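Neuraminidase (Bacteroides thetaiotaomicron, PDB 5MUL) is a beta-propeller glycoside hydrolase, probably a rhamnosidase, that binds beta-D-glucuronic acid. Local coordinates at residues 197-202 against 269-274; 207-212 against 226-231; 315-320 against 348-353; 295-300 against 311-316. All blocks are in the same frame, centred on the assembly; numbering follows the deposited sequence.

Contact 1 joins two blades of the beta-propeller, contacts 2 and 4 are hairpin pairings within successive blades, and contact 3 joins two loops. Contacts 1 and 2, centres about 8 Å apart, share a sheet in which strands 195-202 and 208-215 are neighbours; Y201 O and H209 N lie 2.8 Å apart, a probable hydrogen bond. Contact 1 enters the glucuronate pocket at V202; contact 2 approaches it through H209, whose side chain lies about 3 Å from that of the pocket residue D203. Contact 4 touches contact 2 where L226 CD2 meets V300 CG2 at 3.9 Å. Contacts 3 and 4 share R315 and K316 and lie away from the ligand site; their centres are about 23 and 18 Å from that of contact 1.

Contact 1: 197-202 against 269-274; sequences YWQLYV and NQTSMS. With BDP (beta-D-glucopyranuronic acid), chain B.
Y201 lies across M273 and S274 where the innermost strands of two propeller blades, 195-202 and 272-275, run side by side in roughly the same direction. Its CB sits 4.0 Å from M273 CG, the apolar start of the contact. With CG anti to the backbone N (chi1 -172°), the ring is laid over S274. CG then comes within 3.7 Å of S274 CA, CD1 passes M273 O at 3.4 Å, and the far end meets the serine hydroxyl, CZ to S274 OG being 3.4 Å and the tip, OH, lying 3.6 Å from the same OG. S274 CA stands over the ring face, a CH-pi contact 15° off the normal, while OG lies above the plane but displaced toward the rim. K392, a ligand-binding lysine, adds a cation-pi contact to this ring.

At the other end, the side-chain amide of N269 covers a face of the Y197 ring, ND2 lying over its centre, with ring and amide planes 45° apart. Hydrogen bonds from R215 NH2 and N223 ND2 to N269 OD1 would hold the amide there. Between these two rings M273 SD reaches back to Q199 O.

The backbones are joined by water. One molecule donates to Y197 O and accepts from Q270 N at 2.8 Å; a second donates to L200 O at 2.8 Å and accepts from M273 N at 3.0 Å. Adjacent blades therefore meet at this seam through rings, a thioether and bridging waters. Next to it V202 borders the glucuronate, its O accepting from K392 NZ, so the Y201 ring and the V202 carbonyl both engage one ligand-binding lysine.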
# COMPACT_ATOMS: atom_id res chain seq x y z
N TYR A 197 -8.55 0.02 -9.95
CA TYR A 197 -7.93 -0.43 -8.69
C TYR A 197 -6.61 0.30 -8.57
O TYR A 197 -5.75 0.15 -9.42
CB TYR A 197 -7.69 -1.93 -8.74
CG TYR A 197 -8.96 -2.74 -8.68
CD1 TYR A 197 -9.57 -3.00 -7.47
CD2 TYR A 197 -9.56 -3.19 -9.85
CE1 TYR A 197 -10.74 -3.76 -7.40
CE2 TYR A 197 -10.73 -3.93 -9.78
CZ TYR A 197 -11.30 -4.20 -8.55
OH TYR A 197 -12.46 -4.96 -8.49
N TRP A 198 -6.49 1.06 -7.49
CA TRP A 198 -5.45 2.06 -7.31
C TRP A 198 -4.53 1.73 -6.16
O TRP A 198 -4.84 0.92 -5.30
CB TRP A 198 -6.07 3.44 -7.07
CG TRP A 198 -7.07 3.49 -5.98
CD1 TRP A 198 -6.81 3.57 -4.63
CD2 TRP A 198 -8.49 3.39 -6.09
NE1 TRP A 198 -7.98 3.56 -3.92
CE2 TRP A 198 -9.02 3.45 -4.79
CE3 TRP A 198 -9.38 3.26 -7.17
CZ2 TRP A 198 -10.39 3.38 -4.54
CZ3 TRP A 198 -10.73 3.19 -6.90
CH2 TRP A 198 -11.20 3.26 -5.59
N GLN A 199 -3.36 2.37 -6.19
CA GLN A 199 -2.44 2.45 -5.06
C GLN A 199 -1.80 3.82 -5.06
O GLN A 199 -1.69 4.47 -6.12
CB GLN A 199 -1.34 1.38 -5.14
CG GLN A 199 -0.59 1.27 -6.47
CD GLN A 199 -1.20 0.36 -7.54
OE1 GLN A 199 -0.89 0.53 -8.75
NE2 GLN A 199 -1.99 -0.58 -7.15
N LEU A 200 -1.40 4.29 -3.90
CA LEU A 200 -0.84 5.64 -3.73
C LEU A 200 0.39 5.63 -2.86
O LEU A 200 0.68 4.66 -2.13
CB LEU A 200 -1.86 6.63 -3.14
CG LEU A 200 -3.13 6.91 -3.95
CD1 LEU A 200 -4.25 5.94 -3.58
CD2 LEU A 200 -3.59 8.33 -3.72
N TYR A 201 1.16 6.71 -2.95
CA TYR A 201 2.33 6.91 -2.08
C TYR A 201 2.57 8.38 -1.98
O TYR A 201 2.51 9.08 -3.00
CB TYR A 201 3.53 6.26 -2.72
CG TYR A 201 4.76 6.24 -1.87
CD1 TYR A 201 4.87 5.30 -0.85
CD2 TYR A 201 5.82 7.11 -2.08
CE1 TYR A 201 6.00 5.22 -0.05
CE2 TYR A 201 6.97 7.05 -1.26
CZ TYR A 201 7.02 6.10 -0.27
OH TYR A 201 8.16 5.96 0.52
N VAL A 202 2.83 8.89 -0.78
CA VAL A 202 3.21 10.28 -0.58
C VAL A 202 4.74 10.28 -0.37
O VAL A 202 5.27 9.62 0.54
CB VAL A 202 2.45 10.94 0.57
CG1 VAL A 202 2.91 12.39 0.74
CG2 VAL A 202 0.97 10.84 0.32
N ASN A 269 -4.43 -6.71 -9.83
CA ASN A 269 -4.93 -5.41 -9.34
C ASN A 269 -4.60 -5.19 -7.85
O ASN A 269 -4.54 -6.15 -7.12
CB ASN A 269 -6.45 -5.28 -9.54
CG ASN A 269 -7.22 -6.46 -9.03
OD1 ASN A 269 -7.22 -7.52 -9.64
ND2 ASN A 269 -7.93 -6.28 -7.93
N GLN A 270 -4.40 -3.93 -7.46
CA GLN A 270 -4.18 -3.50 -6.07
C GLN A 270 -2.83 -3.96 -5.58
O GLN A 270 -2.73 -4.93 -4.83
CB GLN A 270 -5.27 -3.98 -5.11
CG GLN A 270 -6.68 -3.65 -5.56
CD GLN A 270 -7.72 -4.32 -4.69
OE1 GLN A 270 -8.02 -3.88 -3.58
NE2 GLN A 270 -8.29 -5.39 -5.21
N THR A 271 -1.79 -3.27 -6.01
CA THR A 271 -0.42 -3.59 -5.59
C THR A 271 0.11 -2.39 -4.81
O THR A 271 -0.56 -1.96 -3.86
CB THR A 271 0.47 -4.03 -6.78
OG1 THR A 271 0.62 -2.96 -7.71
CG2 THR A 271 -0.13 -5.25 -7.47
N SER A 272 1.29 -1.91 -5.12
CA SER A 272 1.86 -0.78 -4.40
C SER A 272 2.82 -0.02 -5.26
O SER A 272 3.24 -0.48 -6.34
CB SER A 272 2.56 -1.28 -3.13
OG SER A 272 3.73 -2.00 -3.48
N MET A 273 3.19 1.17 -4.78
CA MET A 273 4.09 2.01 -5.48
C MET A 273 4.89 2.82 -4.48
O MET A 273 4.48 2.92 -3.30
CB MET A 273 3.33 2.93 -6.47
CG MET A 273 2.50 4.01 -5.82
SD MET A 273 1.63 5.03 -6.98
CE MET A 273 2.86 5.53 -8.04
N SER A 274 5.98 3.40 -4.96
CA SER A 274 6.87 4.21 -4.13
C SER A 274 7.46 5.31 -4.98
O SER A 274 7.06 5.53 -6.14
CB SER A 274 7.96 3.33 -3.52
OG SER A 274 8.57 4.00 -2.43
C1 BDP B . 5.09 13.88 4.05
C2 BDP B . 6.08 12.73 4.11
C3 BDP B . 5.99 12.10 5.50
C4 BDP B . 6.11 13.17 6.60
C5 BDP B . 5.07 14.25 6.41
C6 BDP B . 5.15 15.31 7.47
O2 BDP B . 5.80 11.72 3.13
O3 BDP B . 7.00 11.09 5.63
O4 BDP B . 5.92 12.55 7.87
O5 BDP B . 5.32 14.82 5.13
O6A BDP B . 6.06 16.17 7.39
O1 BDP B . 5.26 14.56 2.81
O6B BDP B . 4.31 15.30 8.39
O HOH W 1 -3.77 -1.62 -8.92
O HOH W 2 1.43 1.94 -2.53

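Contact 2: 207-212 against 226-231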
# COMPACT_ATOMS: atom_id res chain seq x y z
N THR A 207 4.62 15.08 -2.35
CA THR A 207 3.84 14.84 -3.56
C THR A 207 3.07 13.55 -3.41
O THR A 207 3.62 12.52 -2.96
CB THR A 207 4.79 14.72 -4.73
OG1 THR A 207 5.48 15.98 -4.84
CG2 THR A 207 4.10 14.39 -6.04
N ILE A 208 1.80 13.60 -3.81
CA ILE A 208 0.93 12.42 -3.81
C ILE A 208 1.05 11.74 -5.17
O ILE A 208 0.73 12.35 -6.19
CB ILE A 208 -0.55 12.76 -3.56
CG1 ILE A 208 -0.76 13.57 -2.29
CG2 ILE A 208 -1.40 11.49 -3.52
CD1 ILE A 208 -2.11 14.24 -2.19
N HIS A 209 1.49 10.50 -5.20
CA HIS A 209 1.58 9.69 -6.40
C HIS A 209 0.43 8.71 -6.41
O HIS A 209 0.07 8.16 -5.39
CB HIS A 209 2.89 8.89 -6.43
CG HIS A 209 4.11 9.76 -6.44
ND1 HIS A 209 4.77 10.10 -7.60
CD2 HIS A 209 4.78 10.36 -5.43
CE1 HIS A 209 5.81 10.86 -7.29
NE2 HIS A 209 5.84 11.03 -5.98
N LEU A 210 -0.10 8.46 -7.59
CA LEU A 210 -1.28 7.62 -7.78
C LEU A 210 -1.07 6.75 -8.99
O LEU A 210 -0.70 7.27 -10.08
CB LEU A 210 -2.50 8.52 -7.97
CG LEU A 210 -3.81 7.84 -8.42
CD1 LEU A 210 -4.34 6.82 -7.44
CD2 LEU A 210 -4.85 8.90 -8.66
N SER A 211 -1.28 5.45 -8.87
CA SER A 211 -1.33 4.61 -10.06
C SER A 211 -2.46 3.62 -9.94
O SER A 211 -2.96 3.35 -8.87
CB SER A 211 0.00 3.93 -10.33
OG SER A 211 0.36 3.07 -9.26
N TRP A 212 -2.87 3.09 -11.08
CA TRP A 212 -4.01 2.19 -11.10
C TRP A 212 -4.03 1.31 -12.33
O TRP A 212 -3.41 1.62 -13.34
CB TRP A 212 -5.33 2.94 -10.95
CG TRP A 212 -5.74 3.80 -12.11
CD1 TRP A 212 -6.67 3.48 -13.10
CD2 TRP A 212 -5.32 5.13 -12.38
NE1 TRP A 212 -6.83 4.54 -13.93
CE2 TRP A 212 -6.02 5.57 -13.54
CE3 TRP A 212 -4.41 6.01 -11.78
CZ2 TRP A 212 -5.82 6.85 -14.09
CZ3 TRP A 212 -4.23 7.28 -12.32
CH2 TRP A 212 -4.91 7.68 -13.49
N LEU A 226 -1.58 0.17 -16.89
CA LEU A 226 -1.12 0.81 -15.68
C LEU A 226 -1.04 2.31 -15.97
O LEU A 226 -0.33 2.72 -16.89
CB LEU A 226 0.21 0.19 -15.31
CG LEU A 226 0.88 0.67 -14.04
CD1 LEU A 226 0.02 0.42 -12.80
CD2 LEU A 226 2.26 0.03 -13.88
N CYS A 227 -1.78 3.10 -15.19
CA CYS A 227 -1.90 4.52 -15.37
C CYS A 227 -1.35 5.29 -14.17
O CYS A 227 -1.20 4.69 -13.09
CB CYS A 227 -3.37 4.86 -15.57
SG CYS A 227 -4.10 4.15 -17.07
N TYR A 228 -1.07 6.57 -14.37
CA TYR A 228 -0.36 7.36 -13.36
C TYR A 228 -0.87 8.78 -13.31
O TYR A 228 -1.22 9.36 -14.35
CB TYR A 228 1.11 7.35 -13.68
CG TYR A 228 1.96 8.18 -12.75
CD1 TYR A 228 2.34 7.70 -11.49
CD2 TYR A 228 2.41 9.43 -13.12
CE1 TYR A 228 3.12 8.46 -10.65
CE2 TYR A 228 3.18 10.19 -12.27
CZ TYR A 228 3.57 9.71 -11.04
OH TYR A 228 4.35 10.50 -10.22
N ALA A 229 -0.84 9.36 -12.11
CA ALA A 229 -1.03 10.77 -11.87
C ALA A 229 -0.30 11.19 -10.61
O ALA A 229 -0.06 10.35 -9.72
CB ALA A 229 -2.50 11.10 -11.73
N ARG A 230 0.03 12.46 -10.48
CA ARG A 230 0.60 12.98 -9.24
C ARG A 230 0.07 14.35 -8.91
O ARG A 230 -0.36 15.10 -9.81
CB ARG A 230 2.13 13.05 -9.33
CG ARG A 230 2.61 14.15 -10.27
CD ARG A 230 4.10 14.36 -10.24
NE ARG A 230 4.78 13.20 -10.74
CZ ARG A 230 5.83 13.22 -11.56
NH1 ARG A 230 6.32 14.38 -11.99
NH2 ARG A 230 6.36 12.07 -11.93
N SER A 231 0.10 14.72 -7.64
CA SER A 231 -0.33 16.04 -7.18
C SER A 231 0.70 16.64 -6.25
O SER A 231 1.10 15.99 -5.26
CB SER A 231 -1.68 15.95 -6.44
OG SER A 231 -2.02 17.22 -5.93
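T207 opens the hairpin pairing by laying its CG2 against R230 CB at 4.1 Å, just ahead of the antiparallel ladder between strands 208-215 and 223-231 of one propeller blade. I208 and S231 follow as a hydrogen-bonded pair, each N donating to the other's O.

H209, opposite R230 in a non-hydrogen-bonded pair, reaches past that arginine to the tyrosine two residues back. Its ND1 lies at the edge of the Y228 ring and is hydrogen-bonded to Y228 OH at 2.7 Å, the two rings meeting rim to rim with planes at 40°. In the conformer described here, one of two, R230 donates to the same hydroxyl from NE at 2.8 Å and from NH2 at 3.1 Å, both bonds in the guanidinium plane; its bend at chi3 (65°) brings this edge around.

L210 and A229 form the next hydrogen-bonded pair, the leucine CD2 near the alanine CB. S211 faces Y228 in a non-hydrogen-bonded pair and bonds through its backbone to Q199. W212 closes the walk: chi1 of 69° tips the indole over C227, whose CB stands 3.5 Å from the centroid of the six-membered ring in a CH-pi contact. C227 SG is 4.5 Å from the five-membered ring centroid, an oblique sulfur-aromatic approach, and CZ3 touches A229 CB at 4.2 Å.

The imidazole is thus held at both nitrogens, by Y228 OH at ND1 and D203 OD2 at NE2. Since D203 O is hydrogen-bonded to the glucuronate, Y228 and H209, joined by R230 in that conformer, form a polar chain behind the ligand-binding residue, an arrangement consistent with H209 positioning D203.

Contact 3: 315-320 against 348-353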
# COMPACT_ATOMS: atom_id res chain seq x y z
N ARG A 315 11.20 -16.41 -13.26
CA ARG A 315 10.29 -17.47 -12.90
C ARG A 315 10.18 -18.42 -14.08
O ARG A 315 10.37 -18.02 -15.21
CB ARG A 315 8.91 -16.91 -12.56
CG ARG A 315 8.91 -15.88 -11.45
CD ARG A 315 7.50 -15.49 -11.03
NE ARG A 315 6.88 -16.55 -10.29
CZ ARG A 315 6.03 -17.47 -10.74
NH1 ARG A 315 5.57 -17.45 -12.01
NH2 ARG A 315 5.61 -18.40 -9.91
N LYS A 316 9.86 -19.68 -13.78
CA LYS A 316 9.65 -20.72 -14.79
C LYS A 316 8.25 -21.36 -14.74
O LYS A 316 7.88 -22.06 -15.68
CB LYS A 316 10.71 -21.85 -14.65
CG LYS A 316 11.93 -21.57 -13.78
CD LYS A 316 12.94 -20.63 -14.43
CE LYS A 316 14.11 -20.35 -13.50
NZ LYS A 316 15.03 -21.51 -13.34
N THR A 317 7.47 -21.12 -13.68
CA THR A 317 6.27 -21.88 -13.41
C THR A 317 5.05 -21.05 -13.82
O THR A 317 4.77 -20.00 -13.21
CB THR A 317 6.17 -22.23 -11.90
OG1 THR A 317 7.42 -22.80 -11.46
CG2 THR A 317 5.05 -23.21 -11.65
N PRO A 318 4.29 -21.51 -14.81
CA PRO A 318 3.09 -20.78 -15.17
C PRO A 318 2.05 -20.77 -14.05
O PRO A 318 2.01 -21.65 -13.20
CB PRO A 318 2.54 -21.56 -16.38
CG PRO A 318 3.67 -22.39 -16.86
CD PRO A 318 4.47 -22.71 -15.66
N PHE A 319 1.22 -19.74 -14.05
CA PHE A 319 -0.02 -19.75 -13.30
C PHE A 319 -0.98 -18.83 -14.04
O PHE A 319 -0.57 -18.06 -14.91
CB PHE A 319 0.18 -19.31 -11.83
CG PHE A 319 0.57 -17.86 -11.65
CD1 PHE A 319 -0.41 -16.87 -11.54
CD2 PHE A 319 1.89 -17.47 -11.54
CE1 PHE A 319 -0.07 -15.54 -11.35
CE2 PHE A 319 2.24 -16.15 -11.32
CZ PHE A 319 1.25 -15.17 -11.23
N THR A 320 -2.26 -18.96 -13.71
CA THR A 320 -3.27 -18.06 -14.23
C THR A 320 -4.15 -17.54 -13.09
O THR A 320 -4.35 -18.22 -12.09
CB THR A 320 -4.12 -18.71 -15.34
OG1 THR A 320 -5.05 -17.74 -15.85
CG2 THR A 320 -4.90 -19.92 -14.83
N ARG A 348 6.78 -12.97 -2.41
CA ARG A 348 6.66 -14.35 -1.91
C ARG A 348 6.22 -15.19 -3.09
O ARG A 348 5.31 -14.77 -3.82
CB ARG A 348 5.66 -14.40 -0.75
CG ARG A 348 5.28 -15.79 -0.26
CD ARG A 348 4.11 -16.41 -1.00
NE ARG A 348 2.88 -15.64 -0.87
CZ ARG A 348 1.80 -15.75 -1.63
NH1 ARG A 348 1.75 -16.63 -2.63
NH2 ARG A 348 0.77 -14.96 -1.40
N ASP A 349 6.86 -16.34 -3.31
CA ASP A 349 6.66 -17.13 -4.55
C ASP A 349 6.77 -18.60 -4.23
O ASP A 349 7.74 -19.03 -3.58
CB ASP A 349 7.74 -16.72 -5.52
CG ASP A 349 7.53 -17.20 -6.97
OD1 ASP A 349 6.89 -18.26 -7.19
OD2 ASP A 349 8.05 -16.49 -7.83
N GLU A 350 5.83 -19.40 -4.73
CA GLU A 350 5.89 -20.86 -4.56
C GLU A 350 7.19 -21.44 -5.09
O GLU A 350 7.66 -22.44 -4.55
CB GLU A 350 4.69 -21.55 -5.22
CG GLU A 350 4.68 -21.52 -6.74
CD GLU A 350 3.59 -22.39 -7.34
OE1 GLU A 350 2.84 -23.06 -6.56
OE2 GLU A 350 3.48 -22.38 -8.59
N GLU A 351 7.79 -20.82 -6.11
CA GLU A 351 9.08 -21.28 -6.64
C GLU A 351 10.20 -21.23 -5.64
O GLU A 351 11.18 -21.96 -5.79
CB GLU A 351 9.53 -20.50 -7.88
CG GLU A 351 8.72 -20.79 -9.13
CD GLU A 351 9.36 -20.26 -10.39
OE1 GLU A 351 10.42 -19.59 -10.35
OE2 GLU A 351 8.80 -20.50 -11.46
N ARG A 352 10.09 -20.33 -4.65
CA ARG A 352 11.09 -20.19 -3.59
C ARG A 352 10.60 -20.77 -2.28
O ARG A 352 11.17 -20.47 -1.22
CB ARG A 352 11.50 -18.73 -3.43
CG ARG A 352 12.08 -18.13 -4.68
CD ARG A 352 12.80 -16.82 -4.42
NE ARG A 352 13.98 -17.06 -3.60
CZ ARG A 352 15.21 -17.34 -4.04
NH1 ARG A 352 15.48 -17.43 -5.35
NH2 ARG A 352 16.18 -17.54 -3.14
N GLY A 353 9.59 -21.61 -2.32
CA GLY A 353 9.03 -22.22 -1.13
C GLY A 353 8.17 -21.33 -0.27
O GLY A 353 7.93 -21.60 0.90
O HOH W 3 3.57 -20.38 -10.31
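R315 and D349 form the tight, buried part of this contact between two loops, the one that follows strand 307-311 and the turn that links strands 342-347 and 357-361. The guanidinium meets the carboxylate side-on: NE donates to OD2 at 2.7 Å and NH2 to OD1 at 3.0 Å, each oxygen met on its syn side, about 25° out of the carboxylate plane, and both lying in the guanidinium plane. A bend at chi3 (73°) turns this edge toward the aspartate. D349 OD1 is gripped twice, for E351 N reaches it at 2.9 Å from the opposite face of the carboxylate and closes an Asx turn. R315 is pinned further by NH1, which donates to T317 O.

E351 lies over one face of the R315 guanidinium. Its carboxylate stacks there with planes 23° apart, OE2 standing 4.1 Å above the centre, close enough for charge attraction though no N-H points at it. That same oxygen takes K316 N on its syn lone pair at 2.7 Å and T317 OG1 from the anti side, tilted out of the carboxylate plane, at 2.7 Å, with a weak third bond from T317 N.

Toward solvent the fit slackens. E350 is exposed and its OE2 touches the T317 CG2 methyl at 3.5 Å, while a water links that carboxylate to R315 NH2 and T317 O. K316 sends its side-chain end away.

Two carboxylates therefore share one arginine, D349 at its edge and E351 over its face. The positive charge between them should favour their ionised forms, and the two loops are joined by a salt bridge and by backbone N-H and hydroxyl bonds to E351.

Contact 4: 295-300 against 311-316; sequences PQYRIV and QVTDRK
Y297 O accepts V312 N at 2.9 Å just beyond the antiparallel, non-hydrogen-bonded pair R298-Q311, after which residues 312-316 leave the ladder as a loop. This is the open end of the beta hairpin made by strands 296-302 and 307-311, the outer two strands of a four-stranded propeller blade.

Apolar groups line one part of the junction. V312 CB packs on Y297 CB at 4.0 Å and its CG2 reaches I299 CG2 at the same distance. The Y297 ring runs alongside T313, whose OG1 lies at its edge, and the tyrosine hydroxyl is bonded to A332 O.

Q296 makes two of the polar links. Bent at chi2 (-74°), it brings its amide level with the backbone of R315: OE1 accepts R315 N at 2.9 Å in the carbonyl plane, on a lone pair, while NE2 donates to R315 O at 3.0 Å from above that carbonyl's plane. One primary amide thus satisfies both the N-H and the C=O of a single residue, standing in for a strand neighbour where the ladder has ended. Q311 stacks on this amide, the planes only 6° apart and Q311 CD 3.5 Å from Q296 CG. Beyond the glutamines, the R315 side chain turns back over the segment start, its NH1 donating to P295 O at 3.2 Å.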
# COMPACT_ATOMS: atom_id res chain seq x y z
N PRO A 295 3.89 -15.71 -15.85
CA PRO A 295 3.89 -14.33 -15.31
C PRO A 295 5.19 -14.02 -14.55
O PRO A 295 5.76 -14.93 -13.90
CB PRO A 295 2.69 -14.34 -14.36
CG PRO A 295 1.90 -15.54 -14.73
CD PRO A 295 2.88 -16.54 -15.20
N GLN A 296 5.66 -12.77 -14.67
CA GLN A 296 6.90 -12.32 -14.04
C GLN A 296 6.66 -11.06 -13.24
O GLN A 296 5.86 -10.22 -13.63
CB GLN A 296 7.95 -12.01 -15.09
CG GLN A 296 8.28 -13.20 -16.01
CD GLN A 296 9.12 -14.29 -15.35
OE1 GLN A 296 9.65 -14.14 -14.23
NE2 GLN A 296 9.26 -15.41 -16.07
N TYR A 297 7.35 -10.94 -12.13
CA TYR A 297 7.38 -9.68 -11.38
C TYR A 297 8.02 -8.61 -12.18
O TYR A 297 8.99 -8.84 -12.92
CB TYR A 297 8.14 -9.88 -10.07
CG TYR A 297 7.37 -10.57 -8.99
CD1 TYR A 297 6.33 -9.89 -8.32
CD2 TYR A 297 7.67 -11.86 -8.57
CE1 TYR A 297 5.65 -10.48 -7.29
CE2 TYR A 297 6.98 -12.45 -7.53
CZ TYR A 297 5.97 -11.76 -6.89
OH TYR A 297 5.32 -12.34 -5.83
N ARG A 298 7.50 -7.40 -12.05
CA ARG A 298 7.96 -6.26 -12.81
C ARG A 298 8.14 -5.05 -11.90
O ARG A 298 7.45 -4.91 -10.88
CB ARG A 298 6.90 -5.84 -13.86
CG ARG A 298 6.25 -6.95 -14.67
CD ARG A 298 7.12 -7.38 -15.80
NE ARG A 298 6.55 -8.53 -16.49
CZ ARG A 298 6.82 -8.85 -17.76
NH1 ARG A 298 7.60 -8.07 -18.51
NH2 ARG A 298 6.27 -9.94 -18.28
N ILE A 299 9.01 -4.17 -12.34
CA ILE A 299 9.16 -2.84 -11.78
C ILE A 299 8.93 -1.87 -12.94
O ILE A 299 9.49 -2.06 -14.04
CB ILE A 299 10.53 -2.68 -11.07
CG1 ILE A 299 10.63 -1.32 -10.40
CG2 ILE A 299 11.72 -2.93 -12.01
CD1 ILE A 299 9.82 -1.24 -9.13
N VAL A 300 8.09 -0.87 -12.73
CA VAL A 300 7.75 0.14 -13.73
C VAL A 300 8.13 1.48 -13.14
O VAL A 300 7.72 1.78 -12.02
CB VAL A 300 6.25 0.10 -14.08
CG1 VAL A 300 5.88 1.22 -15.05
CG2 VAL A 300 5.86 -1.25 -14.63
N GLN A 311 11.78 -6.78 -15.86
CA GLN A 311 11.46 -8.02 -15.20
C GLN A 311 12.39 -8.18 -13.97
O GLN A 311 13.58 -7.86 -14.03
CB GLN A 311 11.67 -9.15 -16.21
CG GLN A 311 11.10 -10.48 -15.82
CD GLN A 311 11.20 -11.53 -16.93
OE1 GLN A 311 11.84 -12.58 -16.74
NE2 GLN A 311 10.57 -11.26 -18.09
N VAL A 312 11.86 -8.67 -12.86
CA VAL A 312 12.61 -8.67 -11.60
C VAL A 312 13.23 -10.01 -11.25
O VAL A 312 14.34 -10.05 -10.72
CB VAL A 312 11.70 -8.15 -10.45
CG1 VAL A 312 12.40 -8.21 -9.10
CG2 VAL A 312 11.23 -6.74 -10.76
N THR A 313 12.49 -11.08 -11.46
CA THR A 313 13.02 -12.40 -11.22
C THR A 313 12.85 -13.23 -12.52
O THR A 313 12.38 -12.75 -13.55
CB THR A 313 12.38 -13.03 -9.96
OG1 THR A 313 11.02 -13.40 -10.22
CG2 THR A 313 12.40 -12.07 -8.75
N ASP A 314 13.28 -14.48 -12.44
CA ASP A 314 13.35 -15.37 -13.58
C ASP A 314 12.52 -16.58 -13.22
O ASP A 314 13.04 -17.65 -12.86
CB ASP A 314 14.82 -15.72 -13.84
CG ASP A 314 15.01 -16.67 -15.00
OD1 ASP A 314 14.25 -16.59 -15.98
OD2 ASP A 314 15.94 -17.51 -14.92
N ARG A 315 11.20 -16.41 -13.26
CA ARG A 315 10.29 -17.47 -12.90
C ARG A 315 10.18 -18.42 -14.08
O ARG A 315 10.37 -18.02 -15.21
CB ARG A 315 8.91 -16.91 -12.56
CG ARG A 315 8.91 -15.88 -11.45
CD ARG A 315 7.50 -15.49 -11.03
NE ARG A 315 6.88 -16.55 -10.29
CZ ARG A 315 6.03 -17.47 -10.74
NH1 ARG A 315 5.57 -17.45 -12.01
NH2 ARG A 315 5.61 -18.40 -9.91
N LYS A 316 9.86 -19.68 -13.78
CA LYS A 316 9.65 -20.72 -14.79
C LYS A 316 8.25 -21.36 -14.74
O LYS A 316 7.88 -22.06 -15.68
CB LYS A 316 10.71 -21.85 -14.65
CG LYS A 316 11.93 -21.57 -13.78
CD LYS A 316 12.94 -20.63 -14.43
CE LYS A 316 14.11 -20.35 -13.50
NZ LYS A 316 15.03 -21.51 -13.34